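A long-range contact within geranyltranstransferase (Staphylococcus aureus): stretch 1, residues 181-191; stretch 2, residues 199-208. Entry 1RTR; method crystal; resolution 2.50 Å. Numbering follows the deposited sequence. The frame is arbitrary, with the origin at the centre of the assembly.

Stretch 1 (181-191) LLTFAVMSAAD
Stretch 2 199-208: TKEHLESYSY

Two nearly antiparallel helices pack through a short apolar seam of V186, M187, A190 and L203 that is closed at one end by a hydroxyl pair and at the other by a salt bridge. Both stretches are helical throughout, with phi/psi near -60/-45, and both helices run on past their ends. The angle between their N-to-C directions is 156°, and their axes approach to 8.8 Å. The register pairs T183 with S207, CA to CA 5.1 Å, and A190 with K200, CA to CA 6.4 Å. The contact covers 497 Å², both sides summed; the four seam residues are buried, which suits their apolar side chains, while T183 and K200 are partly exposed and E204 is exposed.

At the close end, buried S207 points toward the partner helix with chi1 p (79°), and S207 OG donates to E204 O at 2.8 Å within its own helix. T183, chi1 m, brings its OG1 2.9 Å from S207 OG, a hydrogen-bonded pair.

One turn on, V186 points toward the partner, its chi1 lying between wells at -9°. V186 CG2 sits 3.8 Å from L203 CB; V186 CG1 is 3.7 Å from S207 CB and, at the edge of the Y206 ring, 4.4 Å from Y206 CE1. L203 (m, t) points toward stretch 1 and continues the seam: L203 CD1 packs 4.1 Å from A190 CB.

M187 leaves its backbone sideways, but an m, m, m side chain curls its end in. M187 SD lies 4.1 Å from L203 CB, and M187 CE is 3.4 Å from E204 CG and 3.5 Å from K200 O, so a flexible thioether fills the flank.

At the far end K200 (m, t, t, t) extends its aliphatic stem past A190, K200 CG to A190 CB 4.1 Å, and delivers K200 NZ to D191 OD1 (chi1 m, -85°) at 3.3 Å, a salt bridge with a weak hydrogen bond. D191 OD2 is hydrogen-bonded elsewhere in the structure.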

# COMPACT_ATOMS: atom_id res chain seq x y z
N LEU A 181 3.37 -12.72 5.81
CA LEU A 181 1.93 -12.60 6.01
C LEU A 181 1.42 -13.57 7.09
O LEU A 181 0.62 -13.17 7.97
CB LEU A 181 1.16 -12.83 4.72
CG LEU A 181 1.32 -11.78 3.60
CD1 LEU A 181 0.21 -11.93 2.58
CD2 LEU A 181 1.34 -10.36 4.17
N LEU A 182 1.91 -14.82 7.04
CA LEU A 182 1.53 -15.80 8.05
C LEU A 182 1.91 -15.32 9.45
O LEU A 182 1.10 -15.37 10.37
CB LEU A 182 2.11 -17.20 7.74
CG LEU A 182 1.39 -17.89 6.58
CD1 LEU A 182 2.06 -19.18 6.21
CD2 LEU A 182 -0.08 -18.14 6.88
N THR A 183 3.13 -14.83 9.58
CA THR A 183 3.59 -14.29 10.85
C THR A 183 2.81 -13.04 11.24
O THR A 183 2.59 -12.79 12.44
CB THR A 183 5.12 -14.00 10.78
OG1 THR A 183 5.81 -15.23 10.58
CG2 THR A 183 5.66 -13.51 12.11
N PHE A 184 2.42 -12.23 10.25
CA PHE A 184 1.54 -11.11 10.54
C PHE A 184 0.23 -11.60 11.16
O PHE A 184 -0.22 -11.07 12.17
CB PHE A 184 1.23 -10.27 9.29
CG PHE A 184 0.15 -9.25 9.53
CD1 PHE A 184 -1.16 -9.52 9.17
CD2 PHE A 184 0.44 -8.06 10.18
CE1 PHE A 184 -2.17 -8.61 9.44
CE2 PHE A 184 -0.55 -7.15 10.46
CZ PHE A 184 -1.86 -7.42 10.08
N ALA A 185 -0.38 -12.63 10.55
CA ALA A 185 -1.64 -13.18 11.04
C ALA A 185 -1.59 -13.52 12.52
O ALA A 185 -2.42 -13.04 13.29
CB ALA A 185 -2.09 -14.40 10.22
N VAL A 186 -0.59 -14.30 12.95
CA VAL A 186 -0.60 -14.70 14.36
C VAL A 186 -0.14 -13.60 15.30
O VAL A 186 -0.68 -13.50 16.41
CB VAL A 186 0.04 -16.13 14.66
CG1 VAL A 186 0.34 -16.91 13.40
CG2 VAL A 186 1.24 -16.06 15.64
N MET A 187 0.80 -12.75 14.86
CA MET A 187 1.37 -11.71 15.72
C MET A 187 0.48 -10.47 15.83
O MET A 187 0.42 -9.83 16.89
CB MET A 187 2.79 -11.29 15.27
CG MET A 187 3.86 -12.39 15.35
SD MET A 187 3.92 -13.32 16.94
CE MET A 187 4.70 -12.04 17.97
N SER A 188 -0.22 -10.13 14.75
CA SER A 188 -1.26 -9.10 14.84
C SER A 188 -2.30 -9.54 15.89
O SER A 188 -2.72 -8.73 16.73
CB SER A 188 -1.91 -8.83 13.48
OG SER A 188 -2.79 -9.89 13.12
N ALA A 189 -2.65 -10.82 15.87
CA ALA A 189 -3.58 -11.36 16.88
C ALA A 189 -2.98 -11.25 18.27
O ALA A 189 -3.62 -10.79 19.22
CB ALA A 189 -3.98 -12.80 16.55
N ALA A 190 -1.72 -11.65 18.41
CA ALA A 190 -1.07 -11.59 19.71
C ALA A 190 -1.10 -10.17 20.24
O ALA A 190 -1.23 -9.95 21.46
CB ALA A 190 0.34 -12.08 19.60
N ASP A 191 -1.00 -9.21 19.31
CA ASP A 191 -1.02 -7.78 19.64
C ASP A 191 -2.42 -7.27 20.04
O ASP A 191 -2.56 -6.48 20.98
CB ASP A 191 -0.45 -6.95 18.48
CG ASP A 191 1.07 -6.83 18.54
OD1 ASP A 191 1.65 -7.19 19.59
OD2 ASP A 191 1.77 -6.41 17.59
N THR A 199 4.89 -15.41 25.65
CA THR A 199 3.88 -16.03 24.76
C THR A 199 4.04 -15.55 23.31
O THR A 199 3.87 -16.33 22.37
CB THR A 199 2.42 -15.77 25.24
OG1 THR A 199 2.25 -16.29 26.56
CG2 THR A 199 1.41 -16.59 24.41
N LYS A 200 4.34 -14.27 23.14
CA LYS A 200 4.63 -13.70 21.83
C LYS A 200 5.80 -14.40 21.14
O LYS A 200 5.72 -14.76 19.96
CB LYS A 200 4.89 -12.20 21.92
CG LYS A 200 3.64 -11.34 21.94
CD LYS A 200 3.99 -9.87 22.09
CE LYS A 200 2.76 -9.03 22.36
NZ LYS A 200 3.10 -7.59 22.49
N GLU A 201 6.88 -14.63 21.89
CA GLU A 201 8.05 -15.36 21.38
C GLU A 201 7.69 -16.72 20.82
O GLU A 201 8.17 -17.10 19.76
CB GLU A 201 9.11 -15.54 22.46
CG GLU A 201 10.27 -16.44 22.03
CD GLU A 201 10.05 -17.93 22.32
OE1 GLU A 201 9.69 -18.27 23.48
OE2 GLU A 201 10.25 -18.76 21.39
N HIS A 202 6.88 -17.48 21.55
CA HIS A 202 6.53 -18.82 21.11
C HIS A 202 5.61 -18.78 19.92
O HIS A 202 5.66 -19.66 19.04
CB HIS A 202 5.88 -19.62 22.25
CG HIS A 202 6.80 -19.87 23.40
ND1 HIS A 202 6.69 -19.20 24.60
CD2 HIS A 202 7.86 -20.71 23.54
CE1 HIS A 202 7.63 -19.62 25.43
NE2 HIS A 202 8.36 -20.53 24.80
N LEU A 203 4.75 -17.77 19.86
CA LEU A 203 3.80 -17.67 18.75
C LEU A 203 4.55 -17.30 17.49
O LEU A 203 4.23 -17.79 16.40
CB LEU A 203 2.70 -16.66 19.07
CG LEU A 203 1.62 -17.18 20.03
CD1 LEU A 203 0.87 -16.03 20.68
CD2 LEU A 203 0.67 -18.13 19.29
N GLU A 204 5.57 -16.47 17.66
CA GLU A 204 6.49 -16.11 16.58
C GLU A 204 7.18 -17.31 15.93
O GLU A 204 6.97 -17.55 14.74
CB GLU A 204 7.53 -15.11 17.08
CG GLU A 204 7.30 -13.69 16.63
CD GLU A 204 8.39 -13.18 15.72
OE1 GLU A 204 8.58 -13.80 14.63
OE2 GLU A 204 9.05 -12.15 16.10
N SER A 205 7.99 -18.06 16.70
CA SER A 205 8.60 -19.28 16.16
C SER A 205 7.55 -20.19 15.57
O SER A 205 7.73 -20.73 14.47
CB SER A 205 9.38 -20.07 17.20
OG SER A 205 10.16 -19.23 18.00
N TYR A 206 6.45 -20.35 16.29
CA TYR A 206 5.38 -21.19 15.77
C TYR A 206 5.04 -20.74 14.36
O TYR A 206 5.00 -21.56 13.44
CB TYR A 206 4.15 -21.18 16.67
CG TYR A 206 2.88 -21.62 15.96
CD1 TYR A 206 2.00 -20.68 15.40
CD2 TYR A 206 2.56 -22.97 15.82
CE1 TYR A 206 0.84 -21.09 14.74
CE2 TYR A 206 1.41 -23.38 15.16
CZ TYR A 206 0.55 -22.44 14.63
OH TYR A 206 -0.58 -22.85 13.98
N SER A 207 4.83 -19.43 14.17
CA SER A 207 4.38 -18.91 12.87
C SER A 207 5.43 -19.08 11.79
O SER A 207 5.10 -19.41 10.64
CB SER A 207 3.94 -17.45 12.98
OG SER A 207 5.06 -16.58 12.99
N TYR A 208 6.69 -18.86 12.15
CA TYR A 208 7.80 -19.08 11.23
C TYR A 208 7.84 -20.52 10.72
O TYR A 208 7.89 -20.75 9.50
CB TYR A 208 9.15 -18.72 11.86
CG TYR A 208 10.31 -19.23 11.05
CD1 TYR A 208 10.97 -20.42 11.42
CD2 TYR A 208 10.74 -18.56 9.90
CE1 TYR A 208 12.04 -20.90 10.67
CE2 TYR A 208 11.80 -19.05 9.14
CZ TYR A 208 12.45 -20.22 9.53
OH TYR A 208 13.50 -20.71 8.80